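Local coordinates for lipoate-protein ligase 1 (Plasmodium falciparum, PDB 5T8U) that belongs to the lipoyl protein ligase A/B family and holds lipoic acid in a pocket of its catalytic domain, at residues A[28-31]-A[32-36]; A[221-224]-A[225-228]; A[260-263]-A[264-268]; A[344-347]-A[348-351]. All blocks are in the same frame, centred on the assembly; numbering follows the deposited sequence.

Contact 1. Residues A[28-31]-A[32-36]; sequences LENF and LLNNY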
loop_
_atom_site.group_PDB
_atom_site.type_symbol
_atom_site.label_atom_id
_atom_site.label_comp_id
_atom_site.label_asym_id
_atom_site.label_seq_id
_atom_site.Cartn_x
_atom_site.Cartn_y
_atom_site.Cartn_z
ATOM N N LEU A 28 4.661 2.215 12.061
ATOM C CA LEU A 28 3.464 1.828 12.802
ATOM C C LEU A 28 2.640 0.820 12.010
ATOM O O LEU A 28 2.258 -0.235 12.528
ATOM C CB LEU A 28 2.624 3.063 13.127
ATOM C CG LEU A 28 3.150 4.005 14.210
ATOM C CD1 LEU A 28 2.347 5.297 14.217
ATOM C CD2 LEU A 28 3.102 3.343 15.581
ATOM N N GLU A 29 2.352 1.139 10.747
ATOM C CA GLU A 29 1.570 0.249 9.895
ATOM C C GLU A 29 2.194 -1.140 9.830
ATOM O O GLU A 29 1.512 -2.155 10.025
ATOM C CB GLU A 29 1.462 0.859 8.498
ATOM C CG GLU A 29 0.584 0.094 7.535
ATOM C CD GLU A 29 0.609 0.691 6.143
ATOM O OE1 GLU A 29 1.711 1.036 5.665
ATOM O OE2 GLU A 29 -0.470 0.829 5.533
ATOM N N ASN A 30 3.499 -1.204 9.553
ATOM C CA ASN A 30 4.169 -2.497 9.464
ATOM C C ASN A 30 4.138 -3.234 10.795
ATOM O O ASN A 30 4.059 -4.467 10.819
ATOM C CB ASN A 30 5.611 -2.309 8.996
ATOM C CG ASN A 30 6.248 -3.608 8.543
ATOM O OD1 ASN A 30 5.559 -4.525 8.096
ATOM N ND2 ASN A 30 7.567 -3.694 8.658
ATOM N N PHE A 31 4.197 -2.502 11.910
ATOM C CA PHE A 31 4.138 -3.154 13.215
ATOM C C PHE A 31 2.751 -3.726 13.476
ATOM O O PHE A 31 2.617 -4.791 14.088
ATOM C CB PHE A 31 4.528 -2.168 14.315
ATOM C CG PHE A 31 4.719 -2.810 15.659
ATOM C CD1 PHE A 31 5.983 -3.161 16.100
ATOM C CD2 PHE A 31 3.632 -3.072 16.476
ATOM C CE1 PHE A 31 6.160 -3.756 17.333
ATOM C CE2 PHE A 31 3.804 -3.666 17.708
ATOM C CZ PHE A 31 5.069 -4.009 18.137
ATOM N N LEU A 32 1.708 -3.031 13.021
ATOM C CA LEU A 32 0.354 -3.550 13.173
ATOM C C LEU A 32 0.146 -4.786 12.310
ATOM O O LEU A 32 -0.455 -5.770 12.758
ATOM C CB LEU A 32 -0.665 -2.467 12.818
ATOM C CG LEU A 32 -0.575 -1.178 13.638
ATOM C CD1 LEU A 32 -1.371 -0.067 12.975
ATOM C CD2 LEU A 32 -1.057 -1.409 15.057
ATOM N N LEU A 33 0.643 -4.759 11.070
ATOM C CA LEU A 33 0.528 -5.927 10.203
ATOM C C LEU A 33 1.297 -7.116 10.767
ATOM O O LEU A 33 0.809 -8.252 10.734
ATOM C CB LEU A 33 1.026 -5.587 8.798
ATOM C CG LEU A 33 1.211 -6.771 7.844
ATOM C CD1 LEU A 33 -0.064 -7.593 7.728
ATOM C CD2 LEU A 33 1.655 -6.288 6.474
ATOM N N ASN A 34 2.501 -6.882 11.284
ATOM C CA ASN A 34 3.355 -7.962 11.764
ATOM C C ASN A 34 3.057 -8.381 13.200
ATOM O O ASN A 34 3.683 -9.325 13.693
ATOM C CB ASN A 34 4.828 -7.557 11.642
ATOM C CG ASN A 34 5.314 -7.558 10.205
ATOM O OD1 ASN A 34 5.899 -6.584 9.732
ATOM N ND2 ASN A 34 5.072 -8.659 9.501
ATOM N N ASN A 35 2.125 -7.711 13.882
ATOM C CA ASN A 35 1.737 -8.094 15.235
ATOM C C ASN A 35 0.222 -8.073 15.396
ATOM O O ASN A 35 -0.286 -7.822 16.494
ATOM C CB ASN A 35 2.389 -7.180 16.275
ATOM C CG ASN A 35 3.898 -7.317 16.304
ATOM O OD1 ASN A 35 4.438 -8.220 16.943
ATOM N ND2 ASN A 35 4.589 -6.416 15.615
ATOM N N TYR A 36 -0.505 -8.339 14.312
ATOM C CA TYR A 36 -1.963 -8.326 14.296
ATOM C C TYR A 36 -2.554 -9.086 15.478
ATOM O O TYR A 36 -3.119 -8.478 16.394
ATOM C CB TYR A 36 -2.449 -8.914 12.967
ATOM C CG TYR A 36 -3.948 -8.977 12.782
ATOM C CD1 TYR A 36 -4.699 -7.824 12.601
ATOM C CD2 TYR A 36 -4.607 -10.200 12.749
ATOM C CE1 TYR A 36 -6.067 -7.885 12.415
ATOM C CE2 TYR A 36 -5.972 -10.271 12.564
ATOM C CZ TYR A 36 -6.697 -9.113 12.396
ATOM O OH TYR A 36 -8.058 -9.189 12.210
#

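Contact 2. Residues A[221-224]-A[225-228]; sequences IKEF and TKFY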
loop_
_atom_site.group_PDB
_atom_site.type_symbol
_atom_site.label_atom_id
_atom_site.label_comp_id
_atom_site.label_asym_id
_atom_site.label_seq_id
_atom_site.Cartn_x
_atom_site.Cartn_y
_atom_site.Cartn_z
ATOM N N ILE A 221 -14.991 6.643 10.525
ATOM C CA ILE A 221 -15.064 5.774 11.697
ATOM C C ILE A 221 -16.510 5.381 11.969
ATOM O O ILE A 221 -16.810 4.220 12.284
ATOM C CB ILE A 221 -14.424 6.466 12.915
ATOM C CG1 ILE A 221 -12.952 6.792 12.631
ATOM C CG2 ILE A 221 -14.537 5.578 14.154
ATOM C CD1 ILE A 221 -12.291 7.653 13.695
ATOM N N LYS A 222 -17.431 6.342 11.847
ATOM C CA LYS A 222 -18.848 6.050 12.030
ATOM C C LYS A 222 -19.299 4.923 11.107
ATOM O O LYS A 222 -19.820 3.900 11.562
ATOM C CB LYS A 222 -19.675 7.315 11.787
ATOM C CG LYS A 222 -19.749 8.250 12.986
ATOM C CD LYS A 222 -20.473 9.543 12.641
ATOM C CE LYS A 222 -20.796 10.359 13.886
ATOM N NZ LYS A 222 -21.587 11.585 13.571
ATOM N N GLU A 223 -19.102 5.094 9.797
ATOM C CA GLU A 223 -19.538 4.071 8.851
ATOM C C GLU A 223 -18.758 2.769 8.998
ATOM O O GLU A 223 -19.251 1.718 8.579
ATOM C CB GLU A 223 -19.418 4.594 7.420
ATOM C CG GLU A 223 -20.503 5.584 7.035
ATOM C CD GLU A 223 -21.887 4.962 7.026
ATOM O OE1 GLU A 223 -22.880 5.713 6.929
ATOM O OE2 GLU A 223 -21.982 3.720 7.119
ATOM N N PHE A 224 -17.558 2.816 9.575
ATOM C CA PHE A 224 -16.797 1.599 9.844
ATOM C C PHE A 224 -17.453 0.785 10.954
ATOM O O PHE A 224 -17.895 -0.356 10.739
ATOM C CB PHE A 224 -15.360 1.986 10.206
ATOM C CG PHE A 224 -14.490 0.834 10.621
ATOM C CD1 PHE A 224 -13.854 0.050 9.674
ATOM C CD2 PHE A 224 -14.277 0.560 11.962
ATOM C CE1 PHE A 224 -13.038 -0.998 10.058
ATOM C CE2 PHE A 224 -13.465 -0.486 12.352
ATOM C CZ PHE A 224 -12.845 -1.267 11.397
ATOM N N THR A 225 -17.541 1.370 12.152
ATOM C CA THR A 225 -18.204 0.704 13.269
ATOM C C THR A 225 -19.604 0.249 12.877
ATOM O O THR A 225 -20.003 -0.890 13.147
ATOM C CB THR A 225 -18.262 1.651 14.471
ATOM O OG1 THR A 225 -16.954 2.177 14.730
ATOM C CG2 THR A 225 -18.765 0.925 15.710
ATOM N N LYS A 226 -20.367 1.134 12.233
ATOM C CA LYS A 226 -21.718 0.784 11.811
ATOM C C LYS A 226 -21.703 -0.372 10.822
ATOM O O LYS A 226 -22.552 -1.269 10.890
ATOM C CB LYS A 226 -22.406 2.005 11.202
ATOM C CG LYS A 226 -23.717 1.701 10.497
ATOM C CD LYS A 226 -24.482 2.980 10.201
ATOM C CE LYS A 226 -25.159 2.928 8.841
ATOM N NZ LYS A 226 -25.779 4.235 8.486
ATOM N N PHE A 227 -20.747 -0.370 9.890
ATOM C CA PHE A 227 -20.655 -1.470 8.938
ATOM C C PHE A 227 -20.454 -2.794 9.659
ATOM O O PHE A 227 -21.065 -3.805 9.294
ATOM C CB PHE A 227 -19.518 -1.231 7.944
ATOM C CG PHE A 227 -19.315 -2.369 6.977
ATOM C CD1 PHE A 227 -18.456 -3.414 7.283
ATOM C CD2 PHE A 227 -19.991 -2.398 5.768
ATOM C CE1 PHE A 227 -18.272 -4.463 6.399
ATOM C CE2 PHE A 227 -19.809 -3.445 4.879
ATOM C CZ PHE A 227 -18.949 -4.478 5.196
ATOM N N TYR A 228 -19.607 -2.812 10.687
ATOM C CA TYR A 228 -19.361 -4.046 11.423
ATOM C C TYR A 228 -20.295 -4.227 12.615
ATOM O O TYR A 228 -20.044 -5.098 13.455
ATOM C CB TYR A 228 -17.902 -4.107 11.878
ATOM C CG TYR A 228 -16.936 -4.288 10.728
ATOM C CD1 TYR A 228 -16.979 -5.426 9.931
ATOM C CD2 TYR A 228 -15.986 -3.321 10.436
ATOM C CE1 TYR A 228 -16.102 -5.593 8.878
ATOM C CE2 TYR A 228 -15.106 -3.481 9.387
ATOM C CZ TYR A 228 -15.167 -4.617 8.612
ATOM O OH TYR A 228 -14.286 -4.770 7.566
#

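Contact 3. Residues A[260-263]-A[264-268]; sequences KYYN and LLKDW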
loop_
_atom_site.group_PDB
_atom_site.type_symbol
_atom_site.label_atom_id
_atom_site.label_comp_id
_atom_site.label_asym_id
_atom_site.label_seq_id
_atom_site.Cartn_x
_atom_site.Cartn_y
_atom_site.Cartn_z
ATOM N N LYS A 260 13.642 -1.168 14.255
ATOM C CA LYS A 260 14.188 -1.827 13.073
ATOM C C LYS A 260 13.479 -1.348 11.812
ATOM O O LYS A 260 14.121 -0.905 10.851
ATOM C CB LYS A 260 14.060 -3.344 13.222
ATOM C CG LYS A 260 14.731 -4.153 12.122
ATOM C CD LYS A 260 14.110 -5.540 12.002
ATOM C CE LYS A 260 14.231 -6.339 13.295
ATOM N NZ LYS A 260 13.487 -7.625 13.223
ATOM N N TYR A 261 12.145 -1.431 11.799
ATOM C CA TYR A 261 11.381 -0.945 10.654
ATOM C C TYR A 261 11.711 0.511 10.353
ATOM O O TYR A 261 12.000 0.874 9.208
ATOM C CB TYR A 261 9.883 -1.106 10.917
ATOM C CG TYR A 261 9.427 -2.530 11.150
ATOM C CD1 TYR A 261 10.150 -3.606 10.655
ATOM C CD2 TYR A 261 8.264 -2.795 11.862
ATOM C CE1 TYR A 261 9.731 -4.906 10.865
ATOM C CE2 TYR A 261 7.838 -4.090 12.078
ATOM C CZ TYR A 261 8.573 -5.141 11.575
ATOM O OH TYR A 261 8.152 -6.433 11.789
ATOM N N TYR A 262 11.667 1.365 11.378
ATOM C CA TYR A 262 11.909 2.790 11.185
ATOM C C TYR A 262 13.276 3.037 10.563
ATOM O O TYR A 262 13.409 3.817 9.613
ATOM C CB TYR A 262 11.783 3.516 12.526
ATOM C CG TYR A 262 11.917 5.019 12.437
ATOM C CD1 TYR A 262 10.838 5.811 12.067
ATOM C CD2 TYR A 262 13.119 5.648 12.734
ATOM C CE1 TYR A 262 10.953 7.186 11.989
ATOM C CE2 TYR A 262 13.243 7.022 12.659
ATOM C CZ TYR A 262 12.158 7.786 12.286
ATOM O OH TYR A 262 12.280 9.154 12.210
ATOM N N ASN A 263 14.311 2.377 11.087
ATOM C CA ASN A 263 15.656 2.568 10.555
ATOM C C ASN A 263 15.753 2.073 9.117
ATOM O O ASN A 263 16.394 2.712 8.274
ATOM C CB ASN A 263 16.675 1.856 11.442
ATOM C CG ASN A 263 16.712 2.417 12.850
ATOM O OD1 ASN A 263 16.552 3.620 13.054
ATOM N ND2 ASN A 263 16.922 1.546 13.831
ATOM N N LEU A 264 15.123 0.935 8.816
ATOM C CA LEU A 264 15.125 0.431 7.446
ATOM C C LEU A 264 14.482 1.433 6.496
ATOM O O LEU A 264 15.045 1.765 5.447
ATOM C CB LEU A 264 14.399 -0.914 7.385
ATOM C CG LEU A 264 14.003 -1.424 5.995
ATOM C CD1 LEU A 264 15.212 -1.502 5.075
ATOM C CD2 LEU A 264 13.326 -2.781 6.100
ATOM N N LEU A 265 13.294 1.929 6.850
ATOM C CA LEU A 265 12.598 2.883 5.995
ATOM C C LEU A 265 13.376 4.185 5.864
ATOM O O LEU A 265 13.310 4.844 4.820
ATOM C CB LEU A 265 11.197 3.144 6.547
ATOM C CG LEU A 265 10.325 1.894 6.698
ATOM C CD1 LEU A 265 9.103 2.189 7.547
ATOM C CD2 LEU A 265 9.916 1.356 5.338
ATOM N N LYS A 266 14.115 4.570 6.906
ATOM C CA LYS A 266 14.979 5.741 6.838
ATOM C C LYS A 266 16.259 5.467 6.064
ATOM O O LYS A 266 16.882 6.410 5.566
ATOM C CB LYS A 266 15.335 6.214 8.250
ATOM C CG LYS A 266 15.007 7.669 8.536
ATOM C CD LYS A 266 15.444 8.057 9.941
ATOM C CE LYS A 266 15.089 9.498 10.267
ATOM N NZ LYS A 266 15.446 9.855 11.670
ATOM N N ASP A 267 16.660 4.201 5.955
ATOM C CA ASP A 267 17.912 3.852 5.303
ATOM C C ASP A 267 17.910 4.306 3.845
ATOM O O ASP A 267 16.863 4.455 3.208
ATOM C CB ASP A 267 18.146 2.343 5.378
ATOM C CG ASP A 267 19.472 1.929 4.772
ATOM O OD1 ASP A 267 20.359 2.797 4.635
ATOM O OD2 ASP A 267 19.623 0.739 4.425
ATOM N N TRP A 268 19.116 4.523 3.317
ATOM C CA TRP A 268 19.265 4.976 1.940
ATOM C C TRP A 268 19.226 3.809 0.958
ATOM O O TRP A 268 18.629 3.920 -0.118
ATOM C CB TRP A 268 20.571 5.757 1.791
ATOM C CG TRP A 268 20.750 6.365 0.438
ATOM C CD1 TRP A 268 20.418 7.631 0.057
ATOM C CD2 TRP A 268 21.305 5.730 -0.720
ATOM N NE1 TRP A 268 20.730 7.824 -1.267
ATOM C CE2 TRP A 268 21.276 6.671 -1.766
ATOM C CE3 TRP A 268 21.823 4.456 -0.974
ATOM C CZ2 TRP A 268 21.746 6.380 -3.043
ATOM C CZ3 TRP A 268 22.289 4.169 -2.243
ATOM C CH2 TRP A 268 22.248 5.127 -3.262
#

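Contact 4. Residues A[344-347]-A[348-351]; sequences VENK and NYLD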
loop_
_atom_site.group_PDB
_atom_site.type_symbol
_atom_site.label_atom_id
_atom_site.label_comp_id
_atom_site.label_asym_id
_atom_site.label_seq_id
_atom_site.Cartn_x
_atom_site.Cartn_y
_atom_site.Cartn_z
ATOM N N VAL A 344 0.480 -19.368 -8.602
ATOM C CA VAL A 344 0.403 -17.974 -8.195
ATOM C C VAL A 344 -1.048 -17.621 -7.877
ATOM O O VAL A 344 -1.973 -18.392 -8.130
ATOM C CB VAL A 344 0.974 -17.029 -9.271
ATOM C CG1 VAL A 344 2.447 -17.311 -9.493
ATOM C CG2 VAL A 344 0.202 -17.171 -10.578
ATOM N N GLU A 345 -1.235 -16.428 -7.309
ATOM C CA GLU A 345 -2.581 -15.939 -7.032
ATOM C C GLU A 345 -3.356 -15.710 -8.324
ATOM O O GLU A 345 -4.493 -16.172 -8.469
ATOM C CB GLU A 345 -2.511 -14.647 -6.214
ATOM C CG GLU A 345 -2.725 -14.830 -4.718
ATOM C CD GLU A 345 -1.652 -15.676 -4.061
ATOM O OE1 GLU A 345 -0.673 -16.041 -4.745
ATOM O OE2 GLU A 345 -1.787 -15.976 -2.856
ATOM N N ASN A 346 -2.753 -14.999 -9.275
ATOM C CA ASN A 346 -3.397 -14.646 -10.538
ATOM C C ASN A 346 -2.705 -15.417 -11.657
ATOM O O ASN A 346 -1.576 -15.088 -12.040
ATOM C CB ASN A 346 -3.325 -13.138 -10.776
ATOM C CG ASN A 346 -4.231 -12.677 -11.902
ATOM O OD1 ASN A 346 -4.560 -13.447 -12.805
ATOM N ND2 ASN A 346 -4.638 -11.413 -11.856
ATOM N N LYS A 347 -3.381 -16.442 -12.179
ATOM C CA LYS A 347 -2.804 -17.258 -13.242
ATOM C C LYS A 347 -2.932 -16.595 -14.609
ATOM O O LYS A 347 -2.118 -16.865 -15.499
ATOM C CB LYS A 347 -3.464 -18.639 -13.253
ATOM C CG LYS A 347 -2.887 -19.588 -12.210
ATOM C CD LYS A 347 -3.919 -20.570 -11.673
ATOM C CE LYS A 347 -4.370 -21.563 -12.733
ATOM N NZ LYS A 347 -5.239 -22.626 -12.150
ATOM N N ASN A 348 -3.930 -15.729 -14.795
ATOM C CA ASN A 348 -4.059 -15.009 -16.060
ATOM C C ASN A 348 -2.874 -14.075 -16.275
ATOM O O ASN A 348 -2.230 -14.098 -17.332
ATOM C CB ASN A 348 -5.372 -14.227 -16.088
ATOM C CG ASN A 348 -6.591 -15.123 -15.978
ATOM O OD1 ASN A 348 -7.117 -15.342 -14.888
ATOM N ND2 ASN A 348 -7.048 -15.645 -17.112
ATOM N N TYR A 349 -2.571 -13.243 -15.276
ATOM C CA TYR A 349 -1.420 -12.353 -15.377
ATOM C C TYR A 349 -0.143 -13.135 -15.651
ATOM O O TYR A 349 0.674 -12.729 -16.484
ATOM C CB TYR A 349 -1.275 -11.530 -14.095
ATOM C CG TYR A 349 -2.337 -10.466 -13.897
ATOM C CD1 TYR A 349 -3.417 -10.354 -14.766
ATOM C CD2 TYR A 349 -2.250 -9.563 -12.844
ATOM C CE1 TYR A 349 -4.383 -9.380 -14.584
ATOM C CE2 TYR A 349 -3.211 -8.587 -12.655
ATOM C CZ TYR A 349 -4.274 -8.499 -13.528
ATOM O OH TYR A 349 -5.229 -7.528 -13.342
ATOM N N LEU A 350 0.047 -14.263 -14.965
ATOM C CA LEU A 350 1.245 -15.063 -15.189
ATOM C C LEU A 350 1.294 -15.590 -16.617
ATOM O O LEU A 350 2.345 -15.543 -17.268
ATOM C CB LEU A 350 1.304 -16.216 -14.187
ATOM C CG LEU A 350 2.633 -16.976 -14.132
ATOM C CD1 LEU A 350 3.736 -16.110 -13.537
ATOM C CD2 LEU A 350 2.488 -18.267 -13.344
ATOM N N ASP A 351 0.166 -16.094 -17.126
ATOM C CA ASP A 351 0.123 -16.561 -18.509
ATOM C C ASP A 351 0.524 -15.451 -19.471
ATOM O O ASP A 351 1.353 -15.656 -20.365
ATOM C CB ASP A 351 -1.271 -17.086 -18.851
ATOM C CG ASP A 351 -1.608 -18.368 -18.121
ATOM O OD1 ASP A 351 -2.683 -18.942 -18.394
ATOM O OD2 ASP A 351 -0.807 -18.793 -17.263
#

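Contact 1. Residues A[28-31]-A[32-36]
Helix 22-34 runs beside the main mixed sheet of the catalytic domain, and near its last turn Phe-31 and Asn-35 meet. The amide nitrogen of Asn-35 does two things at once. ND2 donates to the carbonyl, with Asn-35 ND2 3.0 Å from Phe-31 O and an N-H...O angle of 158°. The bond uses a lone pair of that oxygen and lies in both the carbonyl plane and the amide plane. The same ND2 sits over the centre of the Phe-31 ring, 3.5 Å from Phe-31 CZ. Amide and ring planes are 29° apart, so the amide lies rather flat on the ring and its hydrogens do not point straight down at it. With CG of Phe-31 opposite the backbone N (chi1 -170°), ring and carbonyl come within reach of one donor. This is an i to i+4 pairing on a helix that flanks the ligand pocket. Glu-29 reaches Thr-109 by a hydrogen bond and touches the pocket residues Trp-59 and His-166. Earlier on the helix, Leu-32 N bonds to Leu-28 O at 2.9 Å. The Leu-32 side chain packs over the same carbonyl, with Leu-32 CG 3.2 Å from Leu-28 O, and goes on to Phe-57 of strand 55-59.

Contact 2. Residues A[221-224]-A[225-228]
The Tyr-228 ring turns its edge to one face of Phe-224, a T-shaped pair with planes at 76° and centroids 5.0 Å apart. CE2 and CD2 form the touching edge. Tyr-228 CE2 is 3.3 Å from Phe-224 CE1, and CD2 stands over the face, displaced toward the rim. A face of Tyr-228 is in turn met by Phe-227, whose CD1 lies over the ring centre, while Tyr-228 CE1 lies in plane at the edge of Phe-227. In Phe-224 the ring stands opposite the backbone N (chi1 175°). In Tyr-228 it lies beside the backbone N (chi1 -69°) and leans back along the helix. Tyr-228 OH is hydrogen-bonded to Asn-112.

Ile-221 O accepts twice. Thr-225 N bonds to Ile-221 O at 2.9 Å. Thr-225 OG1 is 3.2 Å from Ile-221 O and donates from above the carbonyl plane. Lys-226 lies alongside Glu-223, pointing the same way, but the salt bridge is long, with Lys-226 NZ 3.6 Å from Glu-223 OE1. That carboxylate oxygen also takes a hydrogen bond from Asn-130 of helix 117-132.

Phe-224 rests on Val-14 and Leu-56 of the main sheet, and Phe-227 on Ser-119 and Ile-123 of helix 117-132. Tyr-228 is the first residue to leave helical geometry, though Tyr-228 N still bonds to Phe-224 O. The arrangement is an i to i+4 aromatic pair at the C-terminal end of helix 213-227, which packs against the catalytic-domain sheet.

Contact 3. Residues A[260-263]-A[264-268]
Leu-265 N bonds to Tyr-261 O at 2.9 Å. Lys-266 N reaches Tyr-262 O, also at 2.9 Å. At the helix end Asp-267 N bonds to Leu-264 O at 3.0 Å and weakly to Asn-263 O. Between side chains the polar contact is weak too, with Lys-266 NZ 3.3 Å from Tyr-262 OH. The extended lysine chain crosses the tyrosine at a slant. Lys-266 CD lies 3.6 Å from Tyr-262 CE2, obliquely to the ring, so methylene packing accounts for much of this pair. An eclipsed first torsion (chi1 -125°) carries the lysine chain to the Tyr-262 ring.

On another side, Leu-265 CG sits 3.2 Å from Tyr-261 O. Its CG lies beside the backbone N (chi1 -57°), which folds the leucine back over that carbonyl. Leu-265 also packs on Ser-27 of helix 22-34, on Phe-93 and on Trp-270. Tyr-262 touches Asn-21 and Ser-27. Asp-267 leaves helical geometry and its OD1 makes a weak bond to Asp-269 N. It is thus the N-cap of helix 268-271, where helix 256-266 breaks and the next begins.

Contact 4. Residues A[344-347]-A[348-351]
Asn-346 and Tyr-349 lie one over the other. ND2 of the asparagine stands above the centre of the tyrosine ring, 3.2 Å from Tyr-349 CG. Amide and ring planes are 26° apart, so this is an amide resting on an aromatic face. The other end of the amide is turned to the backbone. Tyr-349 N donates to Asn-346 OD1 at 3.2 Å with a nearly straight N-H...O angle of 171°. The donor stands well above the plane of the side-chain carbonyl and so does not use a lone pair. Asn-346 has CG opposite its backbone N (chi1 -167°), which sends the amide forward over the first turn of the helix. The carbonyl of Asn-346 adds a weak bond, with Leu-350 N 3.4 Å from Asn-346 O. Asp-351 N makes the next helical bond, 2.9 Å from Lys-347 O.

Val-344 and Leu-350 meet by their methyl groups. Val-344 CG2 is 3.8 Å from Leu-350 CD2, and it also lies 3.9 Å from Leu-350 CB. Leu-350 goes on to pack on Leu-316 and Leu-320 of helix 314-321, while Val-344 touches His-319. The Tyr-349 ring also meets Phe-288. Asn-346 is thus the N-cap of helix 347-357, in the C-terminal part of the protein. The apolar pair spans the cap much as a hydrophobic staple does, from one residue further back.

From the N terminus the contacts come in series. None nests in or crosses another. Each joins adjoining segments of the chain, so no long loop is closed. Contact 1 lies near the end of helix 22-34, and contact 2 at the end of helix 213-227; both helices pack against the main sheet. Contact 3 follows on helix 256-266. It meets contact 1 directly, with Tyr-261 CE2 4.0 Å from Phe-31 N, which ties the two helices together. Contact 4 opens helix 347-357 in the C-terminal domain. It stands apart, its nearest atoms about 14 Å from contact 1 and about 20 Å from contacts 2 and 3.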